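Local atomic coordinates of proline iminopeptidase-related protein (Thermus thermophilus, PDB entry 2YYS), a protein that is of unknown function but belongs to the peptidase S33 family of alpha/beta hydrolases and may therefore act as a peptidase. Residues Gly25-Val30 against Leu92-Phe97; Gly37-Leu42 against Tyr57-Gly62; Val129-Leu134 against Asn203-Leu208; Gly226-Thr231 against Leu250-His255. All blocks are in the same frame, centred on the assembly; numbering follows the deposited sequence.

Interactions 1 and 2 hold the same part of the central sheet, touching through Val30 against Tyr57, Phe58 and Leu42, and interaction 2 is nested in the loop closed by interaction 1. Interaction 1 is partly buried and mainly apolar, at the start of strands 27-31 and 97-102, whereas interaction 2 is buried and turns on one carboxylate at a helix start. Interaction 3, also partly buried, is aromatic packing among the helices inserted after strand 119-125. It touches interaction 4, where Trp133 and Leu134 meet Thr231. Interaction 4 is the most polar: a buried aspartate-histidine pair at the ends of strands 221-226 and 247-250, with a solvent-exposed arginine-glutamate salt bridge beside it.

Interaction 1 of 4, residues Gly25-Val30 against Leu92-Phe97; sequences GPALFV and LGVERF
The start of strand 27-31 meets the turn that brings helix 78-91 into the neighbouring parallel strand 97-102, completing a beta-alpha-beta crossover from strand 54-58 that passes over strand 27-31. The helix ends in a Schellman motif at Gly93, and the chain then folds down so that Val94 and Phe97 face Ala27 and Phe29. The two phenylalanines carry the contact. Phe97 CG stands in the crowded position between backbone N and carbonyl carbon (chi1 53°), and the edge of the Phe29 ring is turned toward the Phe97 face, with centroids 4.8 Å apart and planes at 53°. Phe29 CD2 also touches Phe97 CB at 3.7 Å. Val94 CG1 wedges between Ala27 CB, 3.6 Å away, and the edge of the Phe29 ring, reaching CE2 at 4.0 Å. Leu88 and Ala89 of helix 78-91 pack on Phe29 as well. Where the strands begin, a water takes the Ala27 N-H at 3.0 Å and donates to Arg96 O at 2.7 Å; farther in, Ala27 and Phe29 bond directly to the backbone of Gly98. The strand pairing thus opens with a water bridge at its outer end, while apolar packing holds the side turned toward the helix.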
# COMPACT_ATOMS: atom_id res chain seq x y z
N GLY A 25 11.30 20.53 1.57
CA GLY A 25 10.83 20.03 0.29
C GLY A 25 9.38 19.58 0.33
O GLY A 25 8.81 19.42 1.41
N PRO A 26 8.78 19.35 -0.83
CA PRO A 26 7.40 18.88 -0.91
C PRO A 26 7.28 17.49 -0.29
O PRO A 26 8.12 16.66 -0.58
CB PRO A 26 7.10 18.84 -2.40
CG PRO A 26 8.42 18.83 -3.07
CD PRO A 26 9.39 19.52 -2.16
N ALA A 27 6.27 17.26 0.53
CA ALA A 27 6.21 16.09 1.39
C ALA A 27 5.33 14.98 0.81
O ALA A 27 4.26 15.25 0.27
CB ALA A 27 5.72 16.49 2.74
N LEU A 28 5.81 13.74 0.93
CA LEU A 28 5.05 12.53 0.61
C LEU A 28 5.09 11.57 1.77
O LEU A 28 6.16 11.34 2.33
CB LEU A 28 5.67 11.81 -0.61
CG LEU A 28 5.70 12.65 -1.87
CD1 LEU A 28 6.54 12.00 -2.93
CD2 LEU A 28 4.27 12.86 -2.37
N PHE A 29 3.93 11.02 2.12
CA PHE A 29 3.83 9.98 3.11
C PHE A 29 3.60 8.64 2.42
O PHE A 29 2.81 8.55 1.47
CB PHE A 29 2.70 10.30 4.09
CG PHE A 29 3.08 11.33 5.11
CD1 PHE A 29 3.26 11.00 6.43
CD2 PHE A 29 3.33 12.63 4.72
CE1 PHE A 29 3.64 11.95 7.36
CE2 PHE A 29 3.72 13.59 5.65
CZ PHE A 29 3.88 13.24 6.96
N VAL A 30 4.29 7.61 2.89
CA VAL A 30 4.25 6.30 2.26
C VAL A 30 3.40 5.37 3.10
O VAL A 30 3.63 5.23 4.30
CB VAL A 30 5.65 5.73 2.05
CG1 VAL A 30 5.62 4.34 1.38
CG2 VAL A 30 6.45 6.68 1.20
N LEU A 92 5.44 15.84 12.86
CA LEU A 92 6.60 16.25 12.07
C LEU A 92 6.51 17.69 11.55
O LEU A 92 7.43 18.17 10.91
CB LEU A 92 6.80 15.29 10.89
CG LEU A 92 7.04 13.81 11.23
CD1 LEU A 92 7.14 13.01 9.93
CD2 LEU A 92 8.30 13.61 12.09
N GLY A 93 5.41 18.39 11.84
CA GLY A 93 5.20 19.77 11.41
C GLY A 93 4.95 19.92 9.92
O GLY A 93 5.22 20.97 9.34
N VAL A 94 4.43 18.87 9.28
CA VAL A 94 4.07 18.90 7.87
C VAL A 94 2.58 19.24 7.77
O VAL A 94 1.75 18.56 8.37
CB VAL A 94 4.35 17.55 7.19
CG1 VAL A 94 3.92 17.58 5.72
CG2 VAL A 94 5.83 17.18 7.31
N GLU A 95 2.24 20.28 7.01
CA GLU A 95 0.85 20.74 6.90
C GLU A 95 0.12 20.09 5.73
O GLU A 95 -1.00 19.63 5.89
CB GLU A 95 0.81 22.24 6.67
CG GLU A 95 0.90 23.08 7.93
CD GLU A 95 0.88 24.54 7.55
OE1 GLU A 95 -0.23 25.05 7.27
OE2 GLU A 95 1.98 25.14 7.46
N ARG A 96 0.74 20.12 4.57
CA ARG A 96 0.18 19.52 3.36
C ARG A 96 1.16 18.47 2.83
O ARG A 96 2.37 18.61 3.00
CB ARG A 96 -0.09 20.60 2.31
CG ARG A 96 -1.23 21.58 2.68
CD ARG A 96 -1.37 22.79 1.72
NE ARG A 96 -0.25 23.70 1.92
CZ ARG A 96 -0.16 24.61 2.91
NH1 ARG A 96 -1.15 24.76 3.78
NH2 ARG A 96 0.93 25.36 3.02
N PHE A 97 0.65 17.45 2.17
CA PHE A 97 1.48 16.33 1.70
C PHE A 97 0.74 15.51 0.67
O PHE A 97 -0.48 15.48 0.67
CB PHE A 97 1.85 15.44 2.89
CG PHE A 97 0.66 14.99 3.68
CD1 PHE A 97 -0.05 13.86 3.30
CD2 PHE A 97 0.25 15.69 4.80
CE1 PHE A 97 -1.15 13.45 4.02
CE2 PHE A 97 -0.84 15.28 5.54
CZ PHE A 97 -1.55 14.16 5.13
O HOH W 1 4.19 19.34 1.12

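Interaction 2 of 4, residues Gly37-Leu42 against Tyr57-Gly62; sequences GNAYVL and YFDQRG
Gly37 closes the HGGPGG sequence that follows strand 27-31, a hallmark of proline iminopeptidase relatives in which this loop contributes to the oxyanion hole; Asp59 lies in the DQRGSGRS sequence after strand 54-58. The Asp59 carboxylate joins the two. Its CG is anti to the carbonyl carbon (chi1 -69°), which lets OD1 accept the Ala39 N-H at 3.0 Å with an N-H...O angle of 157°. The donor comes from above the carboxylate plane. OD2, 3.4 Å from Asn38 CB, is engaged by Arg65 in a salt bridge, so the two oxygens have separate partners and the carboxylate is probably kept ionised. Both loops belong to the beta-alpha-beta unit of strand 27-31, helix 40-46 and strand 54-58, and Ala39 occupies the N-cap position of that helix. Asn38 just before it forms an Asx turn: with CG in the crowded position between N and carbonyl carbon (chi1 68°), OD1 accepts Tyr40 N at 2.9 Å, in the plane of the amide carbonyl. The Ala39 methyl points toward the strand end, with CB 3.6 Å from Phe58 O and 4.2 Å from Tyr57 CB. Gln60 NE2 makes a hydrogen bond to His32 O, just past strand 27-31.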
# COMPACT_ATOMS: atom_id res chain seq x y z
N GLY A 37 2.21 -5.22 7.31
CA GLY A 37 3.47 -5.17 6.59
C GLY A 37 4.40 -4.11 7.14
O GLY A 37 4.32 -3.72 8.32
N ASN A 38 5.30 -3.65 6.28
CA ASN A 38 6.27 -2.61 6.64
C ASN A 38 6.77 -1.92 5.38
O ASN A 38 6.49 -2.38 4.29
CB ASN A 38 7.42 -3.21 7.46
CG ASN A 38 8.30 -4.16 6.64
OD1 ASN A 38 8.98 -3.74 5.70
ND2 ASN A 38 8.33 -5.43 7.03
N ALA A 39 7.55 -0.85 5.56
CA ALA A 39 7.97 0.01 4.47
C ALA A 39 9.39 -0.25 3.95
O ALA A 39 9.91 0.54 3.18
CB ALA A 39 7.85 1.48 4.89
N TYR A 40 10.01 -1.35 4.35
CA TYR A 40 11.41 -1.57 3.98
C TYR A 40 11.61 -1.80 2.48
O TYR A 40 12.37 -1.09 1.82
CB TYR A 40 12.02 -2.73 4.79
CG TYR A 40 13.46 -2.99 4.42
CD1 TYR A 40 14.50 -2.28 5.04
CD2 TYR A 40 13.79 -3.90 3.42
CE1 TYR A 40 15.83 -2.51 4.69
CE2 TYR A 40 15.11 -4.14 3.07
CZ TYR A 40 16.12 -3.44 3.69
OH TYR A 40 17.43 -3.68 3.33
N VAL A 41 10.91 -2.78 1.92
CA VAL A 41 11.06 -3.12 0.50
C VAL A 41 10.56 -1.96 -0.37
O VAL A 41 11.16 -1.61 -1.40
CB VAL A 41 10.31 -4.42 0.17
CG1 VAL A 41 10.06 -4.57 -1.33
CG2 VAL A 41 11.11 -5.60 0.68
N LEU A 42 9.48 -1.36 0.09
CA LEU A 42 8.86 -0.25 -0.61
C LEU A 42 9.83 0.92 -0.74
O LEU A 42 10.00 1.48 -1.82
CB LEU A 42 7.58 0.14 0.12
CG LEU A 42 6.59 1.02 -0.60
CD1 LEU A 42 6.25 0.51 -1.99
CD2 LEU A 42 5.32 1.11 0.27
N TYR A 57 8.71 7.58 5.20
CA TYR A 57 8.43 6.15 5.24
C TYR A 57 8.13 5.81 6.68
O TYR A 57 8.83 6.24 7.58
CB TYR A 57 9.62 5.31 4.73
CG TYR A 57 10.16 5.72 3.38
CD1 TYR A 57 9.66 5.18 2.20
CD2 TYR A 57 11.21 6.63 3.27
CE1 TYR A 57 10.18 5.55 0.96
CE2 TYR A 57 11.72 7.00 2.05
CZ TYR A 57 11.20 6.46 0.89
OH TYR A 57 11.72 6.85 -0.33
N PHE A 58 7.06 5.07 6.91
CA PHE A 58 6.78 4.60 8.25
C PHE A 58 6.11 3.25 8.26
O PHE A 58 5.47 2.84 7.28
CB PHE A 58 5.99 5.64 9.06
CG PHE A 58 4.56 5.83 8.63
CD1 PHE A 58 3.53 5.28 9.36
CD2 PHE A 58 4.25 6.64 7.54
CE1 PHE A 58 2.22 5.47 8.99
CE2 PHE A 58 2.92 6.84 7.16
CZ PHE A 58 1.91 6.26 7.88
N ASP A 59 6.31 2.54 9.36
CA ASP A 59 5.60 1.31 9.61
C ASP A 59 4.39 1.66 10.46
O ASP A 59 4.50 2.38 11.45
CB ASP A 59 6.49 0.31 10.34
CG ASP A 59 7.62 -0.22 9.49
OD1 ASP A 59 7.78 0.22 8.33
OD2 ASP A 59 8.40 -1.09 9.93
N GLN A 60 3.26 1.10 10.09
CA GLN A 60 1.98 1.39 10.71
C GLN A 60 1.94 0.82 12.12
O GLN A 60 2.82 0.05 12.54
CB GLN A 60 0.83 0.88 9.83
CG GLN A 60 0.62 1.75 8.58
CD GLN A 60 0.11 0.97 7.36
OE1 GLN A 60 -0.65 0.02 7.51
NE2 GLN A 60 0.54 1.37 6.16
N ARG A 61 0.92 1.24 12.85
CA ARG A 61 0.82 0.96 14.27
C ARG A 61 0.93 -0.54 14.50
O ARG A 61 0.30 -1.34 13.80
CB ARG A 61 -0.48 1.52 14.84
CG ARG A 61 -1.76 0.96 14.21
CD ARG A 61 -2.99 1.21 15.03
NE ARG A 61 -3.09 2.61 15.43
CZ ARG A 61 -3.87 3.08 16.41
NH1 ARG A 61 -3.87 4.38 16.68
NH2 ARG A 61 -4.65 2.27 17.11
N GLY A 62 1.79 -0.91 15.45
CA GLY A 62 1.99 -2.30 15.83
C GLY A 62 2.67 -3.17 14.80
O GLY A 62 2.93 -4.34 15.07

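Interaction 3 of 4, residues Val129-Leu134 against Asn203-Leu208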
# COMPACT_ATOMS: atom_id res chain seq x y z
N VAL A 129 -8.65 -2.85 -2.93
CA VAL A 129 -9.84 -2.23 -2.38
C VAL A 129 -11.01 -3.18 -2.14
O VAL A 129 -11.88 -2.89 -1.34
CB VAL A 129 -10.34 -1.08 -3.27
CG1 VAL A 129 -9.26 -0.01 -3.44
CG2 VAL A 129 -10.78 -1.59 -4.62
N ASN A 130 -11.03 -4.30 -2.86
CA ASN A 130 -12.13 -5.24 -2.82
C ASN A 130 -11.60 -6.58 -2.33
O ASN A 130 -11.04 -7.36 -3.09
CB ASN A 130 -12.79 -5.39 -4.20
CG ASN A 130 -14.06 -6.23 -4.15
OD1 ASN A 130 -14.25 -7.02 -3.24
ND2 ASN A 130 -14.94 -6.06 -5.14
N PHE A 131 -11.76 -6.83 -1.03
CA PHE A 131 -11.25 -8.06 -0.43
C PHE A 131 -12.06 -9.31 -0.79
O PHE A 131 -11.45 -10.36 -0.98
CB PHE A 131 -11.08 -7.89 1.08
CG PHE A 131 -9.82 -7.16 1.45
CD1 PHE A 131 -8.66 -7.87 1.73
CD2 PHE A 131 -9.78 -5.78 1.45
CE1 PHE A 131 -7.48 -7.20 2.04
CE2 PHE A 131 -8.60 -5.11 1.75
CZ PHE A 131 -7.45 -5.82 2.05
N PRO A 132 -13.39 -9.24 -0.86
CA PRO A 132 -14.13 -10.37 -1.43
C PRO A 132 -13.62 -10.79 -2.80
O PRO A 132 -13.56 -11.97 -3.06
CB PRO A 132 -15.57 -9.85 -1.50
CG PRO A 132 -15.66 -8.91 -0.33
CD PRO A 132 -14.29 -8.20 -0.34
N TRP A 133 -13.27 -9.84 -3.65
CA TRP A 133 -12.69 -10.15 -4.97
C TRP A 133 -11.36 -10.88 -4.82
O TRP A 133 -11.11 -11.89 -5.48
CB TRP A 133 -12.50 -8.86 -5.79
CG TRP A 133 -11.87 -9.10 -7.12
CD1 TRP A 133 -12.49 -9.53 -8.27
CD2 TRP A 133 -10.48 -8.94 -7.45
NE1 TRP A 133 -11.57 -9.64 -9.29
CE2 TRP A 133 -10.33 -9.29 -8.82
CE3 TRP A 133 -9.34 -8.52 -6.73
CZ2 TRP A 133 -9.09 -9.24 -9.47
CZ3 TRP A 133 -8.11 -8.48 -7.38
CH2 TRP A 133 -8.00 -8.84 -8.74
N LEU A 134 -10.49 -10.38 -3.94
CA LEU A 134 -9.20 -11.02 -3.69
C LEU A 134 -9.36 -12.43 -3.17
O LEU A 134 -8.59 -13.33 -3.54
CB LEU A 134 -8.36 -10.18 -2.72
CG LEU A 134 -6.95 -10.66 -2.37
CD1 LEU A 134 -6.12 -10.96 -3.62
CD2 LEU A 134 -6.23 -9.63 -1.51
N ASN A 203 -11.66 -8.53 12.78
CA ASN A 203 -12.59 -7.42 12.63
C ASN A 203 -13.34 -7.40 11.29
O ASN A 203 -14.11 -6.49 11.05
CB ASN A 203 -11.87 -6.08 12.87
CG ASN A 203 -11.36 -5.93 14.31
OD1 ASN A 203 -11.74 -6.68 15.21
ND2 ASN A 203 -10.47 -4.96 14.53
N GLY A 204 -13.12 -8.40 10.43
CA GLY A 204 -13.88 -8.55 9.19
C GLY A 204 -13.27 -7.95 7.92
O GLY A 204 -14.00 -7.55 7.00
N LEU A 205 -11.94 -7.90 7.85
CA LEU A 205 -11.25 -7.28 6.71
C LEU A 205 -11.60 -7.95 5.38
O LEU A 205 -11.75 -7.28 4.38
CB LEU A 205 -9.73 -7.32 6.88
CG LEU A 205 -8.91 -6.69 5.74
CD1 LEU A 205 -9.12 -5.20 5.68
CD2 LEU A 205 -7.44 -6.99 5.89
N TRP A 206 -11.71 -9.26 5.39
CA TRP A 206 -12.04 -10.00 4.17
C TRP A 206 -13.46 -9.77 3.62
O TRP A 206 -13.73 -10.12 2.48
CB TRP A 206 -11.73 -11.48 4.34
CG TRP A 206 -10.28 -11.66 4.34
CD1 TRP A 206 -9.45 -11.72 5.42
CD2 TRP A 206 -9.44 -11.74 3.19
NE1 TRP A 206 -8.15 -11.84 5.02
CE2 TRP A 206 -8.11 -11.86 3.65
CE3 TRP A 206 -9.67 -11.72 1.81
CZ2 TRP A 206 -7.02 -11.97 2.78
CZ3 TRP A 206 -8.59 -11.83 0.95
CH2 TRP A 206 -7.28 -11.95 1.44
N ARG A 207 -14.33 -9.16 4.42
CA ARG A 207 -15.64 -8.71 3.94
C ARG A 207 -15.60 -7.30 3.36
O ARG A 207 -16.57 -6.85 2.77
CB ARG A 207 -16.69 -8.79 5.06
CG ARG A 207 -16.91 -10.20 5.59
CD ARG A 207 -18.09 -10.32 6.56
NE ARG A 207 -17.99 -9.38 7.68
CZ ARG A 207 -17.39 -9.62 8.86
NH1 ARG A 207 -16.82 -10.79 9.12
NH2 ARG A 207 -17.38 -8.67 9.80
N LEU A 208 -14.49 -6.59 3.53
CA LEU A 208 -14.44 -5.18 3.14
C LEU A 208 -14.35 -5.02 1.63
O LEU A 208 -13.35 -5.40 1.01
CB LEU A 208 -13.28 -4.45 3.81
CG LEU A 208 -13.08 -3.00 3.34
CD1 LEU A 208 -14.30 -2.12 3.68
CD2 LEU A 208 -11.81 -2.41 3.93
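Phe131 meets two residues of the short 3-10 turn 205-207 in different ways, its edge to Trp206 and one face to Leu205. The ring edge points into the face of the Trp206 indole in a T-shaped stack: the planes are 88° apart and the centroid of the Phe131 ring lies 5.4 Å from that of the six-membered ring. The leading atom is Phe131 CD1, offset toward the rim of the indole and 4.0 Å from Trp206 CE3. One face of the phenylalanine is taken by Leu205, whose CG sits almost centrally above it, 4.0 Å from the ring centroid, as a CH-pi contact. Leu205 CG is anti to the backbone N (chi1 180°), and its two methyls spread over the CE1, CZ and CE2 side of the ring. Leu134, one helical turn along, meets the indole at its edge, with CG 3.9 Å from Trp206 CZ3. A main-chain bond anchors the backbone beneath this ring: Phe131 N donates to Leu208 O at 3.0 Å, in the plane of the carbonyl, with an N-H...O angle of 161°. Pro132 CD packs on the same oxygen at 3.2 Å. Asn130, the N-cap of helix 131-141, turns OD1 to Trp133 N at 3.0 Å. The contact lies in the helical cap region that alpha/beta hydrolases commonly insert into the fold, here between strands 119-125 and 221-226: it brings the first turn of helix 131-141 against the turn following helix 195-202, while helix 150-160 adds Leu154 on Trp206 and a Glu151 salt bridge to Arg207.

Interaction 4 of 4, residues Gly226-Thr231 against Leu250-His255; sequences GERDGT and LPEAGH
Parallel strands 221-226 and 247-250 end side by side, Gly226 paired with Leu250 and Glu227 N donating to Leu250 O at 2.9 Å, before a type I turn (226-229) and a type II turn (250-253) carry the chains onward. In the alpha/beta hydrolase fold the loops after these two C-terminal strands usually bring the acid and histidine of the catalytic triad, and Asp229 and His255 occupy the corresponding positions here. Gly226 CA passes only 3.2 Å from Ala253 O, leaving no room for a side chain, and Arg228 N bonds to that same oxygen at 2.8 Å. Asp229 and His255 run side by side, each with CG anti to its backbone N. His255 ND1 donates to Asp229 OD2 at 2.8 Å; the oxygen lies in the imidazole plane, but the carboxylate is turned 63° from the ring. A water donates to OD2 and to Gly254 O while accepting the Gly226 N-H, and such a network would tend to keep the buried carboxylate ionised. The rings of His102 and Trp128 pack on His255. On the exposed side, Arg228 NH1 forms a salt bridge with Glu252, donating to the syn lone pair of OE1 at 2.9 Å. Asp229 OD1 completes an Asx turn, accepting Thr231 N at 3.1 Å from above the carboxylate plane and the Thr231 OG1 hydroxyl at 2.6 Å on its syn lone pair.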
# COMPACT_ATOMS: atom_id res chain seq x y z
N GLY A 226 0.76 -3.88 -12.00
CA GLY A 226 1.36 -4.87 -12.87
C GLY A 226 0.26 -5.67 -13.54
O GLY A 226 -0.69 -6.08 -12.89
N GLU A 227 0.39 -5.89 -14.83
CA GLU A 227 -0.56 -6.73 -15.57
C GLU A 227 -0.74 -8.12 -14.99
O GLU A 227 -1.82 -8.72 -15.09
CB GLU A 227 -0.07 -6.85 -17.00
CG GLU A 227 -0.96 -7.62 -17.94
CD GLU A 227 -0.24 -7.82 -19.26
OE1 GLU A 227 0.76 -8.61 -19.29
OE2 GLU A 227 -0.65 -7.11 -20.22
N ARG A 228 0.34 -8.64 -14.42
CA ARG A 228 0.36 -9.98 -13.83
C ARG A 228 0.31 -10.02 -12.31
O ARG A 228 0.64 -11.02 -11.68
CB ARG A 228 1.57 -10.75 -14.38
CG ARG A 228 1.44 -10.95 -15.91
CD ARG A 228 2.52 -11.81 -16.55
NE ARG A 228 2.51 -13.19 -16.06
CZ ARG A 228 3.40 -14.12 -16.41
NH1 ARG A 228 4.38 -13.84 -17.27
NH2 ARG A 228 3.33 -15.35 -15.89
N ASP A 229 -0.12 -8.91 -11.71
CA ASP A 229 -0.38 -8.85 -10.27
C ASP A 229 -1.78 -9.38 -10.04
O ASP A 229 -2.77 -8.66 -10.17
CB ASP A 229 -0.24 -7.41 -9.79
CG ASP A 229 -0.43 -7.25 -8.30
OD1 ASP A 229 -0.70 -8.25 -7.61
OD2 ASP A 229 -0.32 -6.15 -7.74
N GLY A 230 -1.87 -10.68 -9.74
CA GLY A 230 -3.14 -11.32 -9.45
C GLY A 230 -3.83 -10.89 -8.16
O GLY A 230 -4.94 -11.34 -7.91
N THR A 231 -3.17 -10.05 -7.34
CA THR A 231 -3.81 -9.46 -6.16
C THR A 231 -4.47 -8.11 -6.41
O THR A 231 -5.15 -7.60 -5.52
CB THR A 231 -2.81 -9.28 -4.99
OG1 THR A 231 -1.88 -8.22 -5.28
CG2 THR A 231 -1.96 -10.51 -4.77
N LEU A 250 1.69 -2.25 -16.29
CA LEU A 250 3.02 -2.62 -16.77
C LEU A 250 3.01 -4.08 -17.19
O LEU A 250 2.69 -4.94 -16.37
CB LEU A 250 4.09 -2.41 -15.68
CG LEU A 250 4.15 -1.04 -15.00
CD1 LEU A 250 5.43 -0.88 -14.19
CD2 LEU A 250 4.03 0.08 -16.02
N PRO A 251 3.35 -4.36 -18.44
CA PRO A 251 3.43 -5.76 -18.91
C PRO A 251 4.40 -6.56 -18.07
O PRO A 251 5.41 -6.02 -17.59
CB PRO A 251 3.97 -5.64 -20.35
CG PRO A 251 3.85 -4.22 -20.75
CD PRO A 251 3.70 -3.39 -19.50
N GLU A 252 4.08 -7.83 -17.87
CA GLU A 252 4.99 -8.79 -17.24
C GLU A 252 5.40 -8.43 -15.82
O GLU A 252 6.47 -8.83 -15.36
CB GLU A 252 6.26 -8.97 -18.11
CG GLU A 252 5.98 -9.39 -19.55
CD GLU A 252 5.17 -10.68 -19.65
OE1 GLU A 252 5.28 -11.54 -18.76
OE2 GLU A 252 4.41 -10.83 -20.64
N ALA A 253 4.58 -7.65 -15.12
CA ALA A 253 4.93 -7.21 -13.77
C ALA A 253 3.87 -7.69 -12.80
O ALA A 253 2.68 -7.78 -13.13
CB ALA A 253 5.07 -5.73 -13.72
N GLY A 254 4.33 -8.04 -11.61
CA GLY A 254 3.47 -8.51 -10.55
C GLY A 254 3.28 -7.41 -9.51
O GLY A 254 3.31 -6.22 -9.84
N HIS A 255 3.11 -7.82 -8.26
CA HIS A 255 2.78 -6.93 -7.15
C HIS A 255 3.92 -5.98 -6.78
O HIS A 255 3.68 -4.81 -6.49
CB HIS A 255 2.35 -7.77 -5.95
CG HIS A 255 1.67 -6.98 -4.86
ND1 HIS A 255 0.59 -6.16 -5.10
CD2 HIS A 255 1.93 -6.91 -3.54
CE1 HIS A 255 0.22 -5.60 -3.95
NE2 HIS A 255 1.01 -6.04 -2.99
O HOH W 2 1.15 -4.43 -9.27